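Local coordinates for putative uncharacterized protein PH0355 (Pyrococcus horikoshii, PDB 2Z0T), which is of unknown function but, as an ASCH-domain member of the PUA clan, probably binds RNA, at residues E13-G18 against L47-K52; D38-E43 against V101-E106; E62-E67 against N71-V76; V85-Y90 against R94-G99. One frame throughout, in Å; residues are numbered along the deposited sequence.

Contact 1. Residues E13-G18 against L47-K52; sequences ELIKAG and LKVKVK
Lys16 NZ settles 3.5 Å from Leu47 CD1 while donating a hydrogen bond to the backbone oxygen of Lys46, the residue just before the strand segment. This is where the last turn of helix 9-16 packs on one face of the mixed sheet of the ASCH domain, through strand 47-57. The lysine side chain runs straight as far as CE and then bends at its last torsion (chi4 -63°), which swings the ammonium to the strand end. Lys16 and Leu47 run alongside each other in opposite directions, so the lysine stem also meets the leucine, with Lys16 CG 3.9 Å from Leu47 CD1.

The two leucine methyls divide the work: CD1 takes the lysine, CD2 takes Ile15. Ile15 lies in the buried part of the contact and crosses Leu47 at a slant, its CG2 methyl 3.7 Å from Leu47 CD2 and its CD1 4.0 Å from the same methyl. Leu7, Ile105 and Pro107 also touch Ile15, which places it between helix, sheet and loop. Gly18, with positive phi, closes the helix in a Schellman motif, Gly18 N bonding to Ile15 O at 3.0 Å. Farther along the strand Val49 crosses Ile15 at about a right angle, and there Val49 CG1 approaches Ile15 CG2 to 4.1 Å.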
# COMPACT_ATOMS: atom_id res chain seq x y z
N GLU A 13 9.32 -4.79 -7.78
CA GLU A 13 10.46 -4.13 -8.38
C GLU A 13 10.53 -2.64 -8.03
O GLU A 13 11.60 -2.13 -7.70
CB GLU A 13 10.43 -4.29 -9.90
CG GLU A 13 11.62 -3.65 -10.61
CD GLU A 13 11.56 -3.81 -12.11
OE1 GLU A 13 10.55 -3.40 -12.72
OE2 GLU A 13 12.53 -4.34 -12.69
N LEU A 14 9.39 -1.96 -8.09
CA LEU A 14 9.33 -0.53 -7.78
C LEU A 14 9.71 -0.22 -6.34
O LEU A 14 10.32 0.82 -6.06
CB LEU A 14 7.93 0.01 -8.08
CG LEU A 14 7.58 0.08 -9.57
CD1 LEU A 14 6.09 0.34 -9.74
CD2 LEU A 14 8.40 1.18 -10.22
N ILE A 15 9.36 -1.12 -5.43
CA ILE A 15 9.70 -0.93 -4.02
C ILE A 15 11.20 -1.16 -3.83
O ILE A 15 11.86 -0.39 -3.14
CB ILE A 15 8.91 -1.91 -3.13
CG1 ILE A 15 7.41 -1.57 -3.21
CG2 ILE A 15 9.40 -1.82 -1.69
CD1 ILE A 15 6.52 -2.51 -2.40
N LYS A 16 11.73 -2.21 -4.44
CA LYS A 16 13.16 -2.50 -4.33
C LYS A 16 13.99 -1.34 -4.88
O LYS A 16 15.04 -1.01 -4.34
CB LYS A 16 13.51 -3.77 -5.11
CG LYS A 16 12.93 -5.05 -4.54
CD LYS A 16 13.37 -6.25 -5.38
CE LYS A 16 12.81 -7.56 -4.83
NZ LYS A 16 13.32 -7.86 -3.47
N ALA A 17 13.49 -0.72 -5.95
CA ALA A 17 14.18 0.39 -6.60
C ALA A 17 14.03 1.72 -5.85
O ALA A 17 14.66 2.71 -6.22
CB ALA A 17 13.68 0.53 -8.03
N GLY A 18 13.20 1.74 -4.82
CA GLY A 18 13.01 2.95 -4.04
C GLY A 18 12.02 3.95 -4.61
O GLY A 18 11.90 5.06 -4.09
N LEU A 47 9.97 -10.32 -1.26
CA LEU A 47 10.39 -9.02 -0.75
C LEU A 47 9.98 -8.84 0.70
O LEU A 47 8.87 -9.21 1.09
CB LEU A 47 9.79 -7.90 -1.60
CG LEU A 47 9.97 -6.48 -1.06
CD1 LEU A 47 11.44 -6.07 -1.10
CD2 LEU A 47 9.12 -5.53 -1.89
N LYS A 48 10.88 -8.28 1.49
CA LYS A 48 10.62 -8.02 2.91
C LYS A 48 10.82 -6.53 3.13
O LYS A 48 11.77 -5.95 2.63
CB LYS A 48 11.61 -8.81 3.78
CG LYS A 48 11.33 -8.70 5.27
CD LYS A 48 12.48 -9.26 6.10
CE LYS A 48 12.77 -10.71 5.76
NZ LYS A 48 13.86 -11.26 6.62
N VAL A 49 9.91 -5.91 3.87
CA VAL A 49 10.02 -4.49 4.14
C VAL A 49 9.75 -4.17 5.60
O VAL A 49 9.09 -4.93 6.30
CB VAL A 49 9.02 -3.66 3.28
CG1 VAL A 49 9.29 -3.89 1.80
CG2 VAL A 49 7.59 -4.03 3.64
N LYS A 50 10.28 -3.03 6.04
CA LYS A 50 10.07 -2.56 7.40
C LYS A 50 8.97 -1.51 7.33
O LYS A 50 8.94 -0.72 6.39
CB LYS A 50 11.35 -1.92 7.94
CG LYS A 50 11.15 -1.13 9.23
CD LYS A 50 10.82 -2.02 10.43
CE LYS A 50 12.05 -2.77 10.92
NZ LYS A 50 11.80 -3.46 12.22
N VAL A 51 8.05 -1.54 8.29
CA VAL A 51 6.96 -0.56 8.33
C VAL A 51 7.48 0.66 9.07
O VAL A 51 7.85 0.57 10.25
CB VAL A 51 5.73 -1.12 9.08
CG1 VAL A 51 4.64 -0.04 9.17
CG2 VAL A 51 5.19 -2.34 8.35
N LYS A 52 7.50 1.80 8.39
CA LYS A 52 8.00 3.04 8.97
C LYS A 52 6.88 4.00 9.39
O LYS A 52 7.11 4.89 10.21
CB LYS A 52 8.92 3.76 7.98
CG LYS A 52 9.99 2.87 7.35
CD LYS A 52 10.93 2.28 8.37
CE LYS A 52 11.79 3.34 9.03
NZ LYS A 52 12.81 2.73 9.94

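Contact 2. Residues D38-E43 against V101-E106; sequences DIIIFE and VAIEIE
Ile40 and Ile103 reach toward each other and meet tip to tip, Ile40 CD1 lying 4.1 Å from Ile103 CG2. The two residues have nearly the same rotamer but present different branches. In Ile40, CG1 stands anti to the carbonyl carbon (chi1 -66°) and the chain continues extended, so the delta methyl is the part thrust forward. In Ile103 it is the gamma methyl, anti to the backbone N, that takes the touch, while its CG1 arm is held beside the nitrogen.

Strands 39-42 and 100-107 are not neighbours. Strand 47-57 runs between them, antiparallel to both, and the contact passes over it on one face of the sheet; Val49 of that middle strand touches both Phe42 and Ile105. Phe42 also reaches Arg25 on strand 22-26, at the other edge of the strand order, while Met5 of strand 2-5 packs on both Ile40 and Phe42. Such closeness of distant strands fits a strongly curled sheet, as in the PUA-like fold.

The second pairing brings Phe42 CE2 to 4.3 Å from Ile105 CD1. Ile105 has the less common setting for an isoleucine, with CG1 lodged between the backbone N and the carbonyl carbon (chi1 56°), and its extended chain carries CD1 out to the ring. Within strand 39-42 itself the phenyl ring is backed by Ile40, whose CG2 methyl sits over the ring centre, 3.6 Å above the plane.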
# COMPACT_ATOMS: atom_id res chain seq x y z
N ASP A 38 6.96 -3.03 12.64
CA ASP A 38 6.60 -4.36 12.16
C ASP A 38 7.28 -4.63 10.83
O ASP A 38 7.82 -3.72 10.19
CB ASP A 38 5.09 -4.48 11.95
CG ASP A 38 4.31 -4.54 13.24
OD1 ASP A 38 4.94 -4.65 14.31
OD2 ASP A 38 3.07 -4.48 13.17
N ILE A 39 7.24 -5.88 10.40
CA ILE A 39 7.83 -6.30 9.14
C ILE A 39 6.75 -6.92 8.26
O ILE A 39 5.85 -7.61 8.75
CB ILE A 39 8.93 -7.37 9.36
CG1 ILE A 39 10.09 -6.76 10.15
CG2 ILE A 39 9.40 -7.92 8.02
CD1 ILE A 39 10.72 -5.55 9.48
N ILE A 40 6.82 -6.65 6.96
CA ILE A 40 5.87 -7.24 6.03
C ILE A 40 6.61 -8.11 5.03
O ILE A 40 7.59 -7.69 4.42
CB ILE A 40 5.06 -6.17 5.25
CG1 ILE A 40 4.16 -5.40 6.22
CG2 ILE A 40 4.21 -6.84 4.17
CD1 ILE A 40 3.39 -4.26 5.57
N ILE A 41 6.16 -9.36 4.89
CA ILE A 41 6.75 -10.30 3.95
C ILE A 41 5.80 -10.34 2.76
O ILE A 41 4.66 -10.80 2.88
CB ILE A 41 6.86 -11.72 4.56
CG1 ILE A 41 7.64 -11.67 5.87
CG2 ILE A 41 7.53 -12.66 3.56
CD1 ILE A 41 9.06 -11.17 5.72
N PHE A 42 6.26 -9.83 1.62
CA PHE A 42 5.43 -9.78 0.42
C PHE A 42 5.60 -10.97 -0.52
O PHE A 42 6.70 -11.47 -0.73
CB PHE A 42 5.74 -8.51 -0.40
CG PHE A 42 5.15 -7.25 0.17
CD1 PHE A 42 3.77 -7.12 0.33
CD2 PHE A 42 5.97 -6.17 0.48
CE1 PHE A 42 3.22 -5.92 0.79
CE2 PHE A 42 5.43 -4.97 0.95
CZ PHE A 42 4.05 -4.85 1.10
N GLU A 43 4.47 -11.41 -1.08
CA GLU A 43 4.42 -12.50 -2.05
C GLU A 43 5.33 -13.69 -1.76
O GLU A 43 6.22 -14.01 -2.55
CB GLU A 43 4.74 -11.92 -3.43
CG GLU A 43 4.27 -12.76 -4.61
CD GLU A 43 2.77 -12.98 -4.62
OE1 GLU A 43 2.02 -12.12 -4.10
OE2 GLU A 43 2.32 -14.01 -5.17
N VAL A 101 -5.58 2.52 4.08
CA VAL A 101 -4.35 2.78 4.82
C VAL A 101 -3.12 2.89 3.92
O VAL A 101 -2.96 2.14 2.96
CB VAL A 101 -4.11 1.68 5.88
CG1 VAL A 101 -3.98 0.32 5.22
CG2 VAL A 101 -2.85 1.99 6.69
N ALA A 102 -2.29 3.88 4.22
CA ALA A 102 -1.05 4.09 3.49
C ALA A 102 0.05 3.57 4.42
O ALA A 102 0.28 4.12 5.49
CB ALA A 102 -0.83 5.58 3.21
N ILE A 103 0.71 2.49 4.01
CA ILE A 103 1.77 1.90 4.82
C ILE A 103 3.12 2.38 4.29
O ILE A 103 3.51 2.03 3.17
CB ILE A 103 1.72 0.36 4.75
CG1 ILE A 103 0.31 -0.13 5.09
CG2 ILE A 103 2.73 -0.24 5.71
CD1 ILE A 103 0.11 -1.62 4.90
N GLU A 104 3.82 3.19 5.07
CA GLU A 104 5.13 3.70 4.66
C GLU A 104 6.11 2.55 4.84
O GLU A 104 6.27 2.04 5.95
CB GLU A 104 5.55 4.89 5.54
CG GLU A 104 6.77 5.63 5.00
CD GLU A 104 7.23 6.74 5.94
OE1 GLU A 104 6.36 7.39 6.56
OE2 GLU A 104 8.46 6.96 6.05
N ILE A 105 6.76 2.16 3.75
CA ILE A 105 7.68 1.02 3.80
C ILE A 105 9.10 1.28 3.31
O ILE A 105 9.36 2.20 2.52
CB ILE A 105 7.09 -0.15 2.98
CG1 ILE A 105 6.81 0.32 1.55
CG2 ILE A 105 5.81 -0.64 3.64
CD1 ILE A 105 6.29 -0.77 0.63
N GLU A 106 10.01 0.44 3.80
CA GLU A 106 11.43 0.52 3.45
C GLU A 106 11.91 -0.91 3.19
O GLU A 106 11.80 -1.78 4.06
CB GLU A 106 12.20 1.12 4.63
CG GLU A 106 13.68 1.35 4.40
CD GLU A 106 14.37 1.84 5.66
OE1 GLU A 106 14.67 1.00 6.54
OE2 GLU A 106 14.61 3.06 5.78

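Contact 3. Residues E62-E67 against N71-V76; sequences EMLEKE and NVLPGV
Val72 pushes its branched side chain against Leu64 and Glu67, filling the angle between helix 60-67 and the short, weakly bonded helix 69-72 in a tight helical corner of the ASCH domain. Leu64 comes in obliquely, so that its CD2 methyl meets the branch point, lying 3.8 Å from Val72 CB with both valine methyls close behind. Val72 CG2 also meets the first carbon of the Glu67 side chain, 3.8 Å from Glu67 CB. From a third direction Met63 slants across, its chain folded at chi2 and chi3, with SD 4.2 Å from Val72 CG2.

Beyond Val72 the chain leaves through a type II turn from Leu73 to Val76, with Gly75 at its positive-phi position; Leu73 CD1 still touches Leu64 CD2 at 4.3 Å. Tyr86 of helix 79-87 packs on Met63, Val72 and Leu73 together. The carboxylate of Glu67 binds Tyr57 and Arg55; the polar link of this corner uses its backbone carbonyl. Asn71 ND2 donates to Glu67 O over 3.1 Å, nearly straight at 167°, the bond lying both in the carbonyl plane and close to the amide plane.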
# COMPACT_ATOMS: atom_id res chain seq x y z
N GLU A 62 -8.28 10.17 -1.63
CA GLU A 62 -7.66 11.03 -0.64
C GLU A 62 -6.26 10.56 -0.26
O GLU A 62 -5.35 11.37 -0.09
CB GLU A 62 -8.53 11.13 0.61
CG GLU A 62 -9.82 11.91 0.37
CD GLU A 62 -10.64 12.09 1.63
OE1 GLU A 62 -10.12 12.66 2.60
OE2 GLU A 62 -11.81 11.65 1.63
N MET A 63 -6.09 9.25 -0.13
CA MET A 63 -4.79 8.69 0.21
C MET A 63 -3.78 9.06 -0.88
O MET A 63 -2.68 9.51 -0.58
CB MET A 63 -4.89 7.16 0.35
CG MET A 63 -3.60 6.47 0.76
SD MET A 63 -2.54 6.03 -0.63
CE MET A 63 -3.49 4.66 -1.31
N LEU A 64 -4.16 8.88 -2.14
CA LEU A 64 -3.27 9.20 -3.25
C LEU A 64 -2.91 10.69 -3.33
O LEU A 64 -1.76 11.04 -3.60
CB LEU A 64 -3.88 8.74 -4.58
CG LEU A 64 -3.97 7.22 -4.77
CD1 LEU A 64 -4.68 6.90 -6.08
CD2 LEU A 64 -2.58 6.61 -4.76
N GLU A 65 -3.89 11.55 -3.09
CA GLU A 65 -3.65 12.99 -3.15
C GLU A 65 -2.68 13.46 -2.06
O GLU A 65 -1.83 14.31 -2.30
CB GLU A 65 -4.98 13.75 -3.03
CG GLU A 65 -6.02 13.28 -4.04
CD GLU A 65 -7.30 14.09 -4.02
OE1 GLU A 65 -7.84 14.33 -2.92
OE2 GLU A 65 -7.77 14.47 -5.12
N LYS A 66 -2.81 12.88 -0.87
CA LYS A 66 -1.97 13.23 0.27
C LYS A 66 -0.58 12.60 0.20
O LYS A 66 0.43 13.26 0.50
CB LYS A 66 -2.67 12.81 1.56
CG LYS A 66 -1.96 13.22 2.85
CD LYS A 66 -1.97 14.73 3.03
CE LYS A 66 -1.47 15.12 4.41
NZ LYS A 66 -2.38 14.64 5.48
N GLU A 67 -0.52 11.33 -0.19
CA GLU A 67 0.76 10.62 -0.27
C GLU A 67 1.55 10.90 -1.55
O GLU A 67 2.76 10.70 -1.59
CB GLU A 67 0.51 9.11 -0.15
CG GLU A 67 -0.13 8.67 1.17
CD GLU A 67 0.75 8.91 2.38
OE1 GLU A 67 1.99 8.95 2.21
OE2 GLU A 67 0.21 9.04 3.50
N ASN A 71 4.57 8.25 -5.46
CA ASN A 71 5.17 7.48 -4.38
C ASN A 71 4.39 6.20 -4.07
O ASN A 71 4.89 5.31 -3.38
CB ASN A 71 5.25 8.33 -3.12
CG ASN A 71 6.06 9.59 -3.32
OD1 ASN A 71 7.22 9.53 -3.74
ND2 ASN A 71 5.46 10.74 -3.03
N VAL A 72 3.17 6.11 -4.59
CA VAL A 72 2.32 4.95 -4.33
C VAL A 72 2.19 4.06 -5.56
O VAL A 72 2.36 2.84 -5.48
CB VAL A 72 0.92 5.39 -3.88
CG1 VAL A 72 0.13 4.18 -3.40
CG2 VAL A 72 1.03 6.44 -2.78
N LEU A 73 1.89 4.67 -6.70
CA LEU A 73 1.73 3.95 -7.96
C LEU A 73 2.59 4.62 -9.02
O LEU A 73 2.08 5.36 -9.87
CB LEU A 73 0.26 3.97 -8.38
CG LEU A 73 -0.75 3.44 -7.36
CD1 LEU A 73 -2.15 3.68 -7.87
CD2 LEU A 73 -0.50 1.95 -7.11
N PRO A 74 3.91 4.39 -8.99
CA PRO A 74 4.84 4.98 -9.95
C PRO A 74 4.38 4.78 -11.40
O PRO A 74 4.04 3.67 -11.80
CB PRO A 74 6.15 4.26 -9.65
CG PRO A 74 6.05 4.01 -8.18
CD PRO A 74 4.63 3.53 -8.03
N GLY A 75 4.38 5.86 -12.17
CA GLY A 75 3.98 5.77 -13.56
C GLY A 75 2.55 6.20 -13.85
O GLY A 75 2.26 6.67 -14.95
N VAL A 76 1.66 6.05 -12.87
CA VAL A 76 0.27 6.45 -13.06
C VAL A 76 0.19 7.97 -13.08
O VAL A 76 0.58 8.64 -12.12
CB VAL A 76 -0.62 5.87 -11.94
CG1 VAL A 76 -2.07 6.24 -12.18
CG2 VAL A 76 -0.46 4.36 -11.89

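Contact 4. Residues V85-Y90 against R94-G99; sequences VYRQFY and REKKYG
A salt-bridge network of Arg87, Glu95 and Lys96 ties the end of helix 79-87 to helix 92-98 across the short connection between them. Arg87 grips a single carboxylate oxygen end-on with two nitrogens: NH2 is 2.7 Å from Glu95 OE1 and NH1 is 2.9 Å from that same atom. The oxygen lies practically in the guanidinium plane, and the two flat groups are 30° from coplanar. NH2 uses the syn lone pair of OE1, whereas NH1 meets it nearly along the C-O axis, with bonds bent to 149° and 138°. Folding at chi2 and chi3 brings the Arg87 head round to this position, where NH1 also donates to Tyr90 O at 2.9 Å, three residues on in the chain. Lys96 NZ adds a weak bond to Glu95 OE1 from the outer side, 3.4 Å away.

Next to this network, Arg94 and Tyr90 cross at a slant, with ring and guanidinium planes nearly perpendicular. The ring edge stands over one face of the guanidinium, Tyr90 CD1 being 3.6 Å from Arg94 NH2, so this is not a stacked cation-pi pair. Phe89 CB lies over one face of the Tyr90 ring, and Phe60 packs against Tyr90 and stacks on Tyr86.

The other carboxylate oxygen, Glu95 OE2, accepts from the backbone N of Phe60 at the start of helix 60-67. With two cationic side chains and a helix start around it, Glu95, which is buried, probably stays ionised and links three helices.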
# COMPACT_ATOMS: atom_id res chain seq x y z
N VAL A 85 -6.86 1.57 -10.48
CA VAL A 85 -5.93 0.50 -10.13
C VAL A 85 -6.45 -0.25 -8.90
O VAL A 85 -6.53 -1.48 -8.89
CB VAL A 85 -4.52 1.05 -9.82
CG1 VAL A 85 -3.60 -0.09 -9.36
CG2 VAL A 85 -3.94 1.72 -11.05
N TYR A 86 -6.82 0.51 -7.87
CA TYR A 86 -7.33 -0.09 -6.64
C TYR A 86 -8.69 -0.75 -6.80
O TYR A 86 -8.98 -1.75 -6.13
CB TYR A 86 -7.40 0.96 -5.52
CG TYR A 86 -6.05 1.35 -4.98
CD1 TYR A 86 -5.25 0.41 -4.33
CD2 TYR A 86 -5.56 2.65 -5.13
CE1 TYR A 86 -3.99 0.75 -3.85
CE2 TYR A 86 -4.30 3.00 -4.65
CZ TYR A 86 -3.52 2.05 -4.02
OH TYR A 86 -2.28 2.40 -3.56
N ARG A 87 -9.52 -0.22 -7.70
CA ARG A 87 -10.84 -0.78 -7.91
C ARG A 87 -10.78 -2.20 -8.45
O ARG A 87 -11.73 -2.97 -8.31
CB ARG A 87 -11.66 0.10 -8.85
CG ARG A 87 -13.16 -0.17 -8.77
CD ARG A 87 -13.67 0.05 -7.35
NE ARG A 87 -13.58 1.46 -6.97
CZ ARG A 87 -13.39 1.89 -5.73
NH1 ARG A 87 -13.25 1.03 -4.73
NH2 ARG A 87 -13.33 3.20 -5.49
N GLN A 88 -9.66 -2.56 -9.06
CA GLN A 88 -9.50 -3.90 -9.60
C GLN A 88 -9.33 -4.89 -8.44
O GLN A 88 -9.62 -6.07 -8.57
CB GLN A 88 -8.28 -3.96 -10.52
CG GLN A 88 -8.30 -2.93 -11.63
CD GLN A 88 -9.61 -2.93 -12.40
OE1 GLN A 88 -10.02 -3.95 -12.96
NE2 GLN A 88 -10.29 -1.78 -12.42
N PHE A 89 -8.86 -4.37 -7.31
CA PHE A 89 -8.64 -5.19 -6.12
C PHE A 89 -9.72 -5.03 -5.06
O PHE A 89 -10.14 -6.00 -4.43
CB PHE A 89 -7.31 -4.82 -5.44
CG PHE A 89 -6.11 -4.97 -6.31
CD1 PHE A 89 -5.71 -6.22 -6.77
CD2 PHE A 89 -5.34 -3.85 -6.65
CE1 PHE A 89 -4.56 -6.36 -7.54
CE2 PHE A 89 -4.19 -3.98 -7.42
CZ PHE A 89 -3.80 -5.24 -7.87
N TYR A 90 -10.17 -3.79 -4.86
CA TYR A 90 -11.15 -3.49 -3.82
C TYR A 90 -12.40 -2.76 -4.29
O TYR A 90 -12.31 -1.72 -4.95
CB TYR A 90 -10.46 -2.65 -2.74
CG TYR A 90 -9.06 -3.12 -2.42
CD1 TYR A 90 -8.84 -4.34 -1.79
CD2 TYR A 90 -7.95 -2.33 -2.74
CE1 TYR A 90 -7.55 -4.78 -1.51
CE2 TYR A 90 -6.65 -2.77 -2.46
CZ TYR A 90 -6.46 -3.99 -1.84
OH TYR A 90 -5.19 -4.44 -1.58
N ARG A 94 -16.35 -2.08 0.33
CA ARG A 94 -15.29 -2.37 1.29
C ARG A 94 -14.52 -1.09 1.63
O ARG A 94 -14.15 -0.87 2.78
CB ARG A 94 -14.33 -3.43 0.73
CG ARG A 94 -14.91 -4.83 0.72
CD ARG A 94 -14.13 -5.76 -0.21
NE ARG A 94 -12.79 -6.06 0.28
CZ ARG A 94 -11.83 -6.62 -0.46
NH1 ARG A 94 -12.07 -6.93 -1.73
NH2 ARG A 94 -10.64 -6.88 0.07
N GLU A 95 -14.28 -0.26 0.61
CA GLU A 95 -13.56 0.99 0.80
C GLU A 95 -14.31 1.87 1.80
O GLU A 95 -13.72 2.43 2.72
CB GLU A 95 -13.42 1.73 -0.54
CG GLU A 95 -12.64 3.03 -0.47
CD GLU A 95 -12.51 3.72 -1.81
OE1 GLU A 95 -13.04 3.18 -2.81
OE2 GLU A 95 -11.88 4.79 -1.87
N LYS A 96 -15.62 1.99 1.61
CA LYS A 96 -16.45 2.80 2.50
C LYS A 96 -16.55 2.20 3.91
O LYS A 96 -16.59 2.93 4.90
CB LYS A 96 -17.86 2.95 1.91
CG LYS A 96 -17.97 3.98 0.78
CD LYS A 96 -16.98 3.71 -0.34
CE LYS A 96 -17.16 4.66 -1.51
NZ LYS A 96 -16.16 4.41 -2.59
N LYS A 97 -16.57 0.88 3.99
CA LYS A 97 -16.67 0.18 5.26
C LYS A 97 -15.42 0.22 6.14
O LYS A 97 -15.51 0.40 7.36
CB LYS A 97 -17.06 -1.28 5.03
CG LYS A 97 -17.11 -2.12 6.29
CD LYS A 97 -17.35 -3.59 5.97
CE LYS A 97 -17.40 -4.43 7.24
NZ LYS A 97 -17.59 -5.87 6.92
N TYR A 98 -14.25 0.06 5.52
CA TYR A 98 -12.99 0.02 6.26
C TYR A 98 -12.09 1.25 6.20
O TYR A 98 -11.33 1.51 7.13
CB TYR A 98 -12.16 -1.17 5.78
CG TYR A 98 -12.81 -2.52 5.99
CD1 TYR A 98 -12.98 -3.03 7.27
CD2 TYR A 98 -13.24 -3.28 4.91
CE1 TYR A 98 -13.56 -4.28 7.48
CE2 TYR A 98 -13.83 -4.53 5.10
CZ TYR A 98 -13.99 -5.02 6.38
OH TYR A 98 -14.57 -6.25 6.58
N GLY A 99 -12.15 1.99 5.10
CA GLY A 99 -11.27 3.13 4.97
C GLY A 99 -10.03 2.59 4.26
O GLY A 99 -9.96 1.40 3.95

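How the contacts relate
Contacts 1 and 2 are sheet-centred, 8 Å apart between centres, and share the run of neighbouring strands 39-42, 47-57 and 100-107; their segments alternate along the chain. Contacts 3 and 4 both come, in sequence, between the two strands of contact 2, in the mainly helical stretch that separates strand 47-57 from strand 100-107. Their centres are 15 Å apart, and Tyr86 joins them by packing on Met63, Leu64, Val72 and Leu73. Contact 3 reaches the sheet through Ala102, and meets contact 1 where Leu14 touches Pro74. Contacts 1 and 4 lie farthest apart, about 22 Å between centres. Together the four join sheet and helices into one compact ASCH domain.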